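Proline dipeptidase (Streptococcus agalactiae, PDB 3OOO) is probably a manganese-dependent hydrolase of the M24B peptidase family, cleaving dipeptides that end in proline, represented here by its N-terminal creatinase/prolidase domain. Local coordinates at residues N6-H11 / L45-D50; K97-F102 / H120-T125; F34-H39 / A59-R64; V21-V26 / D103-T108. All blocks are in the same frame, centred on the assembly; numbering follows the deposited sequence.

Contact 1 (N6-H11 / L45-D50); sequences NRIRHH and LFVYED
Arg-9 carries most of this contact. Its NH1 donates to the backbone O of Glu-49 at 3.1 Å. The bond is moderately bent, 149° at the hydrogen. The oxygen lies near the guanidinium plane, but NH1 itself stands above the carbonyl plane of Glu-49. The aliphatic part of the side chain also takes part. CG of Arg-9 sits 3.1 Å from O of Tyr-48 and nearly as close to O of Glu-49, so two successive carbonyls face the base of the arginine. CG is anti to the backbone N, and the chain runs straight until it bends at chi3 (62°), which turns the guanidinium back toward the strand end. One residue earlier on the helix, Ile-8 adds an apolar contact. Its CG2 meets CG1 of Val-47 at 3.9 Å, the two side chains crossing at about a right angle. O of Glu-49 also accepts from NE2 of His-13, so two side chains of the same helix hold this carbonyl. Ile-8 packs on both Val-47 and Phe-22 of strand 19-22, which places helix 3-14 over that face of the sheet. The axis of its segment makes 54° with strand 44-48. Leu-31 of helix 25-32 packs on Ile-8 as a further neighbour.

Contact 2 (K97-F102 / H120-T125); sequences KVLAEF and HFENLT
The ring of Phe-102 lies with one face against the backbone of the other strand. C of Glu-122 and N of Asn-123 both stand 3.6 Å above its plane, toward the rim. CB of Phe-121 meets the same ring at its edge. The amide of Asn-123 slides past the ring in the opposite direction, the two planes only 19° apart. Its OD1 accepts from N of Phe-102 at 3.0 Å, with the donor above the amide plane. CG of Asn-123 is anti to the backbone N (chi1 -169°), which brings the amide back to the turn after strand 97-100. The Phe-121 ring takes CB of Val-98 over one face, a CH-pi contact of 4.0 Å to the centroid. CB of Ala-100 lies at its edge.

The strands pair in parallel. N of Val-98 donates to O of His-120, N of Glu-122 to O of Val-98, and N of Ala-100 to O of Glu-122, all fairly straight. A weak bond from N of Leu-124 to O of Ala-100 follows.

On the face with Leu-99, NZ of Lys-97 forms a salt bridge with OE2 of Glu-122 at 3.6 Å. CD2 of Leu-99 packs on CG of Glu-122 at 3.6 Å.

Strands 97-100 and 120-123 are joined by helix 107-116 in a beta-alpha-beta unit. Strand 120-123 is the outermost strand within this chain, and strand 19-22 flanks 97-100 on its other side. Leu-113 of the connecting helix packs on Phe-121, while Ile-128 of helix 126-129 touches Leu-99.

Contact 3 (F34-H39 / A59-R64); sequences FFCDPH and ALEVSR
The loop between helix 25-32 and strand 44-48 meets the start of helix 62-68 here, within the creatinase/prolidase N-terminal domain. Arg-64 reaches from the helix to the loop backbone. Its NH2 and NH1 both donate to O of Phe-35, at 2.8 Å and 2.9 Å, an end-on grip on a single atom. The oxygen lies in the guanidinium plane. NH2 comes in on a lone pair, while NH1 stands above the carbonyl plane. The bend at chi3 (68°) turns the group across Phe-34, whose CE1 sits over the centre of one guanidinium face, 3.5 Å from CZ of Arg-64. The planes of ring and guanidinium are 29° apart. On its other edge Arg-64 is held side-on by Glu-61 of its own segment: NE meets OE1 at 3.0 Å and NH2 meets OE2 at 3.1 Å. Both carboxylate oxygens are approached from above their plane. SG of Cys-36 lies 3.5 Å from OE2 of Glu-61. Behind Phe-34, Leu-55 and Val-57 of strand 54-58 pack against the ring. Four hydrogen bonds therefore fix the rotation of the guanidinium. The carboxylate probably balances its positive charge, and the charged group would in turn be expected to polarise the Phe-35 carbonyl.

Contact 4 (V21-V26 / D103-T108); sequences VFSDPV and DNLNVT
Asn-104 leaves the backbone with CG anti to N (chi1 167°), and its side chain runs along Ser-23 and Asp-24. CB comes 3.7 Å from CB of Asp-24. CG is closer still to that residue, at 3.4 Å from its CA. At the tip the two branches part. OD1 accepts from OG of Ser-23 at 2.9 Å, the hydroxyl lying in the amide plane on a lone pair. ND2 turns the other way and donates to a water at 2.9 Å. That water gives a weak bond to OD2 of Asp-24, so it bridges the two side chains. ND2 also reaches CD of Pro-25 at 4.0 Å. The amide stacks on the Asp-24 carboxylate, their planes 21° apart.

Ser-23 holds its OG in the crowded position between backbone N and carbonyl carbon (chi1 57°). This points the hydroxyl at Asn-104 and sets it beside CD1 of Leu-105. Farther out, OE1 of Glu-101 accepts from the backbone N of both Ser-23 and Asp-24, so this turn is also held from the end of strand 97-100. Leu-105 continues inward to Phe-44, Phe-110 and Leu-113. In the second subunit, Asp-103 and Thr-108 pair with Thr-108 and Asp-103 of this one.

OD1 of Asp-24 accepts from N of Val-26 at 2.9 Å. Asp-24 is thus the N-cap of helix 25-32, and Asn-106 holds the same position before helix 107-116. The contact joins two strand-to-helix turns of an alpha/beta fold, each ending in a side-chain N-cap.

In the fold
All four contacts lie in the creatinase/prolidase N-terminal domain. Contacts 1, 2 and 4 reach one mixed sheet, in which strand 19-22 sits between strands 44-48 and 97-100. Contact 4 therefore touches both others, through backbone pairing of Phe-22 with Leu-45 and of Val-21 with Leu-99. Its centre is about 11 Å from that of contact 2 and 17 Å from that of contact 1. Contact 3 lies across the chain's centre from contacts 1 and 2, and meets contact 4 at Pro-25. In sequence, contacts 1 and 3 both close before contact 2 opens, while contact 4 spans 77 residues and brings early and late parts of the domain together beside the subunit interface.

Contact 1 (N6-H11 / L45-D50)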
# COMPACT_ATOMS: atom_id res chain seq x y z
N ASN A 6 14.90 18.43 10.22
CA ASN A 6 15.79 19.40 9.56
C ASN A 6 16.73 18.71 8.58
O ASN A 6 16.94 19.20 7.47
CB ASN A 6 16.60 20.20 10.59
CG ASN A 6 15.74 21.18 11.39
OD1 ASN A 6 14.72 21.69 10.92
ND2 ASN A 6 16.17 21.47 12.62
N ARG A 7 17.30 17.58 8.99
CA ARG A 7 18.16 16.80 8.11
C ARG A 7 17.44 16.30 6.85
O ARG A 7 18.00 16.36 5.75
CB ARG A 7 18.79 15.63 8.86
CG ARG A 7 20.08 15.99 9.55
CD ARG A 7 20.62 14.81 10.32
NE ARG A 7 19.98 14.67 11.62
CZ ARG A 7 20.04 13.59 12.39
NH1 ARG A 7 20.72 12.52 11.98
NH2 ARG A 7 19.43 13.57 13.56
N ILE A 8 16.21 15.82 7.02
CA ILE A 8 15.40 15.38 5.88
C ILE A 8 15.16 16.54 4.92
O ILE A 8 15.30 16.40 3.71
CB ILE A 8 14.07 14.73 6.33
CG1 ILE A 8 14.36 13.41 7.05
CG2 ILE A 8 13.13 14.50 5.14
CD1 ILE A 8 13.18 12.83 7.78
N ARG A 9 14.82 17.71 5.48
CA ARG A 9 14.58 18.91 4.70
C ARG A 9 15.80 19.29 3.85
O ARG A 9 15.67 19.57 2.66
CB ARG A 9 14.17 20.07 5.61
CG ARG A 9 13.64 21.28 4.87
CD ARG A 9 13.22 22.38 5.82
NE ARG A 9 14.36 22.85 6.60
CZ ARG A 9 15.25 23.72 6.16
NH1 ARG A 9 15.15 24.22 4.94
NH2 ARG A 9 16.26 24.09 6.94
N HIS A 10 16.98 19.27 4.47
CA HIS A 10 18.21 19.59 3.75
C HIS A 10 18.54 18.54 2.70
O HIS A 10 19.04 18.86 1.62
CB HIS A 10 19.38 19.78 4.72
CG HIS A 10 19.31 21.06 5.50
ND1 HIS A 10 19.48 22.30 4.91
CD2 HIS A 10 19.07 21.29 6.81
CE1 HIS A 10 19.36 23.24 5.83
NE2 HIS A 10 19.11 22.65 6.99
N HIS A 11 18.23 17.28 3.01
CA HIS A 11 18.45 16.18 2.08
C HIS A 11 17.61 16.32 0.82
O HIS A 11 18.04 15.94 -0.27
CB HIS A 11 18.16 14.84 2.75
CG HIS A 11 18.16 13.68 1.81
ND1 HIS A 11 19.29 13.28 1.13
CD2 HIS A 11 17.16 12.85 1.42
CE1 HIS A 11 18.99 12.24 0.37
NE2 HIS A 11 17.71 11.96 0.53
N LEU A 45 2.53 13.28 7.25
CA LEU A 45 3.45 14.33 7.64
C LEU A 45 4.12 14.86 6.39
O LEU A 45 4.85 14.13 5.72
CB LEU A 45 4.49 13.79 8.62
CG LEU A 45 5.59 14.75 9.10
CD1 LEU A 45 5.02 15.90 9.91
CD2 LEU A 45 6.63 13.98 9.91
N PHE A 46 3.85 16.12 6.08
CA PHE A 46 4.37 16.76 4.88
C PHE A 46 5.63 17.54 5.23
O PHE A 46 5.58 18.49 5.99
CB PHE A 46 3.33 17.69 4.25
CG PHE A 46 2.07 16.98 3.81
CD1 PHE A 46 2.03 16.29 2.60
CD2 PHE A 46 0.93 17.01 4.61
CE1 PHE A 46 0.87 15.63 2.19
CE2 PHE A 46 -0.24 16.35 4.20
CZ PHE A 46 -0.27 15.66 3.00
N VAL A 47 6.75 17.10 4.66
CA VAL A 47 8.05 17.72 4.91
C VAL A 47 8.49 18.43 3.64
O VAL A 47 8.91 17.80 2.67
CB VAL A 47 9.09 16.69 5.38
CG1 VAL A 47 10.45 17.35 5.62
CG2 VAL A 47 8.61 15.98 6.64
N TYR A 48 8.36 19.76 3.65
CA TYR A 48 8.77 20.59 2.53
C TYR A 48 10.24 20.92 2.63
O TYR A 48 10.82 20.88 3.72
CB TYR A 48 7.99 21.90 2.52
CG TYR A 48 6.58 21.80 2.00
CD1 TYR A 48 6.32 21.80 0.63
CD2 TYR A 48 5.49 21.75 2.87
CE1 TYR A 48 5.01 21.73 0.14
CE2 TYR A 48 4.19 21.68 2.40
CZ TYR A 48 3.96 21.67 1.04
OH TYR A 48 2.66 21.60 0.58
N GLU A 49 10.84 21.25 1.50
CA GLU A 49 12.24 21.63 1.41
C GLU A 49 12.54 23.00 2.03
O GLU A 49 13.68 23.29 2.37
CB GLU A 49 12.68 21.64 -0.07
CG GLU A 49 11.88 22.64 -0.92
CD GLU A 49 12.24 22.64 -2.40
OE1 GLU A 49 13.25 22.03 -2.80
OE2 GLU A 49 11.48 23.28 -3.17
N ASP A 50 11.51 23.84 2.17
CA ASP A 50 11.71 25.28 2.41
C ASP A 50 10.91 25.90 3.57
O ASP A 50 10.86 27.12 3.71
CB ASP A 50 11.41 26.05 1.12
CG ASP A 50 9.98 25.83 0.62
OD1 ASP A 50 9.24 25.03 1.24
OD2 ASP A 50 9.61 26.45 -0.41

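Contact 2 (K97-F102 / H120-T125)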
# COMPACT_ATOMS: atom_id res chain seq x y z
N LYS A 97 8.95 16.14 -8.00
CA LYS A 97 9.29 14.86 -7.39
C LYS A 97 8.89 14.85 -5.92
O LYS A 97 9.27 15.73 -5.15
CB LYS A 97 10.78 14.55 -7.56
CG LYS A 97 11.17 13.12 -7.13
CD LYS A 97 12.58 12.73 -7.55
CE LYS A 97 13.61 13.08 -6.48
NZ LYS A 97 14.97 12.58 -6.82
N VAL A 98 8.11 13.84 -5.55
CA VAL A 98 7.68 13.67 -4.16
C VAL A 98 8.20 12.33 -3.65
O VAL A 98 8.02 11.29 -4.30
CB VAL A 98 6.13 13.70 -4.04
CG1 VAL A 98 5.71 13.57 -2.58
CG2 VAL A 98 5.55 14.98 -4.64
N LEU A 99 8.85 12.36 -2.49
CA LEU A 99 9.26 11.12 -1.82
C LEU A 99 8.14 10.64 -0.91
O LEU A 99 7.53 11.44 -0.21
CB LEU A 99 10.56 11.34 -1.02
CG LEU A 99 11.79 11.89 -1.76
CD1 LEU A 99 12.96 11.96 -0.80
CD2 LEU A 99 12.15 11.06 -2.98
N ALA A 100 7.86 9.34 -0.94
CA ALA A 100 6.84 8.75 -0.08
C ALA A 100 7.30 7.39 0.43
O ALA A 100 8.27 6.83 -0.08
CB ALA A 100 5.51 8.65 -0.81
N GLU A 101 6.60 6.86 1.44
CA GLU A 101 6.98 5.58 2.03
C GLU A 101 6.27 4.42 1.34
O GLU A 101 5.24 3.94 1.80
CB GLU A 101 6.67 5.56 3.53
CG GLU A 101 7.42 6.60 4.32
CD GLU A 101 7.24 6.39 5.80
OE1 GLU A 101 6.33 7.02 6.37
OE2 GLU A 101 8.00 5.57 6.37
N PHE A 102 6.87 3.96 0.25
CA PHE A 102 6.25 2.93 -0.59
C PHE A 102 6.05 1.59 0.14
O PHE A 102 5.16 0.83 -0.23
CB PHE A 102 7.07 2.74 -1.87
CG PHE A 102 6.78 3.77 -2.94
CD1 PHE A 102 6.02 4.91 -2.67
CD2 PHE A 102 7.28 3.59 -4.23
CE1 PHE A 102 5.76 5.86 -3.67
CE2 PHE A 102 7.03 4.53 -5.24
CZ PHE A 102 6.27 5.66 -4.96
N HIS A 120 6.03 13.28 -9.98
CA HIS A 120 6.45 11.88 -9.93
C HIS A 120 6.73 11.48 -8.49
O HIS A 120 7.49 12.14 -7.79
CB HIS A 120 7.68 11.65 -10.81
CG HIS A 120 8.18 10.24 -10.78
ND1 HIS A 120 7.44 9.17 -11.24
CD2 HIS A 120 9.35 9.72 -10.33
CE1 HIS A 120 8.12 8.06 -11.08
NE2 HIS A 120 9.29 8.36 -10.54
N PHE A 121 6.10 10.40 -8.06
CA PHE A 121 6.35 9.85 -6.73
C PHE A 121 7.39 8.76 -6.80
O PHE A 121 7.36 7.90 -7.69
CB PHE A 121 5.06 9.26 -6.15
CG PHE A 121 4.10 10.28 -5.62
CD1 PHE A 121 3.94 10.46 -4.25
CD2 PHE A 121 3.33 11.04 -6.49
CE1 PHE A 121 3.04 11.40 -3.75
CE2 PHE A 121 2.42 11.98 -6.01
CZ PHE A 121 2.28 12.16 -4.63
N GLU A 122 8.31 8.78 -5.84
CA GLU A 122 9.22 7.66 -5.65
C GLU A 122 9.39 7.33 -4.18
O GLU A 122 9.04 8.13 -3.30
CB GLU A 122 10.57 7.89 -6.35
CG GLU A 122 11.37 9.08 -5.86
CD GLU A 122 12.65 9.26 -6.66
OE1 GLU A 122 12.58 9.33 -7.90
OE2 GLU A 122 13.73 9.34 -6.03
N ASN A 123 9.93 6.15 -3.91
CA ASN A 123 10.19 5.70 -2.55
C ASN A 123 11.25 6.56 -1.88
O ASN A 123 12.03 7.23 -2.57
CB ASN A 123 10.62 4.23 -2.55
CG ASN A 123 10.65 3.62 -1.16
OD1 ASN A 123 9.82 3.95 -0.30
ND2 ASN A 123 11.61 2.73 -0.93
N LEU A 124 11.25 6.54 -0.55
CA LEU A 124 12.29 7.21 0.23
C LEU A 124 13.67 6.81 -0.29
O LEU A 124 13.88 5.67 -0.72
CB LEU A 124 12.17 6.84 1.71
CG LEU A 124 10.86 7.10 2.45
CD1 LEU A 124 11.04 6.67 3.90
CD2 LEU A 124 10.42 8.55 2.35
N THR A 125 14.59 7.76 -0.23
CA THR A 125 15.98 7.52 -0.60
C THR A 125 16.65 6.68 0.48
O THR A 125 16.16 6.62 1.62
CB THR A 125 16.73 8.85 -0.72
OG1 THR A 125 16.53 9.60 0.49
CG2 THR A 125 16.22 9.65 -1.91

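Contact 3 (F34-H39 / A59-R64)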
# COMPACT_ATOMS: atom_id res chain seq x y z
N PHE A 34 5.03 11.69 18.08
CA PHE A 34 3.58 11.52 18.01
C PHE A 34 3.27 10.20 17.32
O PHE A 34 3.65 10.01 16.15
CB PHE A 34 2.95 12.70 17.25
CG PHE A 34 1.47 12.54 16.99
CD1 PHE A 34 0.53 12.74 18.00
CD2 PHE A 34 1.01 12.20 15.71
CE1 PHE A 34 -0.84 12.60 17.75
CE2 PHE A 34 -0.36 12.05 15.46
CZ PHE A 34 -1.28 12.25 16.48
N PHE A 35 2.61 9.30 18.04
CA PHE A 35 2.15 8.03 17.47
C PHE A 35 0.65 8.02 17.24
O PHE A 35 -0.14 8.22 18.17
CB PHE A 35 2.51 6.82 18.33
CG PHE A 35 2.17 5.50 17.68
CD1 PHE A 35 3.12 4.83 16.91
CD2 PHE A 35 0.88 4.96 17.78
CE1 PHE A 35 2.81 3.63 16.28
CE2 PHE A 35 0.56 3.76 17.15
CZ PHE A 35 1.52 3.10 16.40
N CYS A 36 0.26 7.75 15.99
CA CYS A 36 -1.13 7.50 15.64
C CYS A 36 -1.15 6.53 14.47
O CYS A 36 -0.47 6.75 13.46
CB CYS A 36 -1.84 8.79 15.24
SG CYS A 36 -3.55 8.57 14.67
N ASP A 37 -1.89 5.44 14.61
CA ASP A 37 -2.20 4.60 13.45
C ASP A 37 -3.65 4.84 13.06
O ASP A 37 -4.56 4.35 13.73
CB ASP A 37 -1.94 3.12 13.72
CG ASP A 37 -2.06 2.26 12.45
OD1 ASP A 37 -2.59 2.75 11.43
OD2 ASP A 37 -1.62 1.09 12.47
N PRO A 38 -3.87 5.60 11.97
CA PRO A 38 -5.23 5.97 11.60
C PRO A 38 -5.97 4.88 10.84
O PRO A 38 -7.15 5.03 10.53
CB PRO A 38 -5.00 7.17 10.68
CG PRO A 38 -3.75 6.81 9.98
CD PRO A 38 -2.88 6.17 11.04
N HIS A 39 -5.26 3.79 10.52
CA HIS A 39 -5.83 2.70 9.71
C HIS A 39 -6.41 3.22 8.39
O HIS A 39 -5.64 3.71 7.56
CB HIS A 39 -6.79 1.86 10.55
CG HIS A 39 -6.10 1.06 11.61
ND1 HIS A 39 -5.81 -0.28 11.45
CD2 HIS A 39 -5.59 1.42 12.81
CE1 HIS A 39 -5.17 -0.72 12.52
NE2 HIS A 39 -5.02 0.30 13.36
N ALA A 59 -9.56 14.53 12.61
CA ALA A 59 -9.91 15.65 13.49
C ALA A 59 -9.84 15.31 14.97
O ALA A 59 -9.47 16.15 15.80
CB ALA A 59 -11.28 16.20 13.15
N LEU A 60 -10.18 14.07 15.31
CA LEU A 60 -10.15 13.67 16.71
C LEU A 60 -8.75 13.67 17.31
O LEU A 60 -8.61 13.76 18.53
CB LEU A 60 -10.83 12.32 16.90
CG LEU A 60 -12.35 12.46 16.90
CD1 LEU A 60 -13.02 11.11 16.84
CD2 LEU A 60 -12.84 13.24 18.12
N GLU A 61 -7.73 13.63 16.45
CA GLU A 61 -6.33 13.56 16.89
C GLU A 61 -5.62 14.91 16.85
O GLU A 61 -4.47 15.01 17.26
CB GLU A 61 -5.55 12.55 16.04
CG GLU A 61 -6.00 11.10 16.19
CD GLU A 61 -5.61 10.50 17.52
OE1 GLU A 61 -5.49 11.25 18.51
OE2 GLU A 61 -5.44 9.26 17.57
N VAL A 62 -6.30 15.94 16.35
CA VAL A 62 -5.67 17.25 16.21
C VAL A 62 -5.12 17.81 17.52
O VAL A 62 -3.99 18.27 17.57
CB VAL A 62 -6.59 18.28 15.49
CG1 VAL A 62 -6.02 19.69 15.56
CG2 VAL A 62 -6.79 17.89 14.04
N SER A 63 -5.93 17.74 18.58
CA SER A 63 -5.52 18.27 19.89
C SER A 63 -4.27 17.57 20.40
O SER A 63 -3.29 18.22 20.78
CB SER A 63 -6.66 18.13 20.91
OG SER A 63 -6.27 18.64 22.17
N ARG A 64 -4.29 16.24 20.39
CA ARG A 64 -3.15 15.45 20.82
C ARG A 64 -1.90 15.73 19.97
O ARG A 64 -0.79 15.84 20.50
CB ARG A 64 -3.49 13.96 20.79
CG ARG A 64 -2.42 13.08 21.41
CD ARG A 64 -2.92 11.66 21.65
NE ARG A 64 -3.18 10.90 20.42
CZ ARG A 64 -2.28 10.14 19.81
NH1 ARG A 64 -1.04 10.04 20.29
NH2 ARG A 64 -2.61 9.47 18.71

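Contact 4 (V21-V26 / D103-T108)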
# COMPACT_ATOMS: atom_id res chain seq x y z
N VAL A 21 6.56 12.86 1.94
CA VAL A 21 5.30 12.61 2.63
C VAL A 21 5.45 11.33 3.43
O VAL A 21 5.65 10.25 2.86
CB VAL A 21 4.13 12.44 1.63
CG1 VAL A 21 2.82 12.19 2.36
CG2 VAL A 21 4.00 13.67 0.73
N PHE A 22 5.39 11.45 4.75
CA PHE A 22 5.50 10.28 5.64
C PHE A 22 4.12 9.84 6.10
O PHE A 22 3.25 10.66 6.39
CB PHE A 22 6.41 10.60 6.83
CG PHE A 22 7.82 10.91 6.42
CD1 PHE A 22 8.72 9.89 6.19
CD2 PHE A 22 8.22 12.23 6.23
CE1 PHE A 22 10.02 10.16 5.79
CE2 PHE A 22 9.53 12.52 5.83
CZ PHE A 22 10.43 11.48 5.61
N SER A 23 3.93 8.52 6.15
CA SER A 23 2.62 7.96 6.48
C SER A 23 2.69 6.81 7.49
O SER A 23 1.69 6.48 8.12
CB SER A 23 1.92 7.48 5.20
OG SER A 23 2.71 6.53 4.51
N ASP A 24 3.86 6.20 7.62
CA ASP A 24 4.03 5.06 8.52
C ASP A 24 3.98 5.57 9.97
O ASP A 24 4.79 6.42 10.34
CB ASP A 24 5.37 4.37 8.21
CG ASP A 24 5.56 3.06 8.96
OD1 ASP A 24 5.10 2.92 10.11
OD2 ASP A 24 6.22 2.16 8.39
N PRO A 25 3.02 5.07 10.78
CA PRO A 25 2.92 5.51 12.18
C PRO A 25 4.24 5.38 12.94
O PRO A 25 4.56 6.23 13.77
CB PRO A 25 1.86 4.55 12.76
CG PRO A 25 1.01 4.21 11.59
CD PRO A 25 1.96 4.12 10.42
N VAL A 26 5.01 4.34 12.64
CA VAL A 26 6.31 4.14 13.28
C VAL A 26 7.30 5.23 12.86
O VAL A 26 8.00 5.80 13.70
CB VAL A 26 6.86 2.72 12.97
CG1 VAL A 26 8.26 2.55 13.54
CG2 VAL A 26 5.92 1.66 13.54
N ASP A 103 6.85 1.32 1.17
CA ASP A 103 6.70 0.09 1.97
C ASP A 103 5.52 0.12 2.95
O ASP A 103 5.16 -0.92 3.52
CB ASP A 103 7.99 -0.22 2.76
CG ASP A 103 9.14 -0.65 1.87
OD1 ASP A 103 8.92 -1.05 0.71
OD2 ASP A 103 10.30 -0.58 2.35
N ASN A 104 4.95 1.30 3.16
CA ASN A 104 3.84 1.48 4.11
C ASN A 104 2.57 1.94 3.42
O ASN A 104 1.48 1.45 3.71
CB ASN A 104 4.21 2.49 5.21
CG ASN A 104 3.01 2.93 6.03
OD1 ASN A 104 2.41 3.98 5.76
ND2 ASN A 104 2.64 2.14 7.02
N LEU A 105 2.73 2.90 2.52
CA LEU A 105 1.60 3.56 1.89
C LEU A 105 0.83 2.57 1.03
O LEU A 105 1.41 1.95 0.13
CB LEU A 105 2.12 4.70 1.03
CG LEU A 105 1.14 5.70 0.43
CD1 LEU A 105 0.51 6.57 1.51
CD2 LEU A 105 1.88 6.56 -0.59
N ASN A 106 -0.46 2.40 1.30
CA ASN A 106 -1.26 1.52 0.46
C ASN A 106 -1.67 2.18 -0.86
O ASN A 106 -1.50 3.40 -1.04
CB ASN A 106 -2.43 0.86 1.23
CG ASN A 106 -3.57 1.82 1.53
OD1 ASN A 106 -3.74 2.84 0.86
ND2 ASN A 106 -4.37 1.48 2.52
N VAL A 107 -2.20 1.39 -1.78
CA VAL A 107 -2.52 1.92 -3.11
C VAL A 107 -3.64 2.96 -3.05
O VAL A 107 -3.60 3.96 -3.75
CB VAL A 107 -2.84 0.79 -4.11
CG1 VAL A 107 -3.15 1.36 -5.49
CG2 VAL A 107 -1.66 -0.16 -4.20
N THR A 108 -4.64 2.71 -2.20
CA THR A 108 -5.73 3.67 -2.05
C THR A 108 -5.20 5.05 -1.66
O THR A 108 -5.58 6.05 -2.26
CB THR A 108 -6.72 3.20 -0.99
OG1 THR A 108 -7.29 1.97 -1.42
CG2 THR A 108 -7.83 4.23 -0.79
O HOH W 1 4.19 -0.32 7.48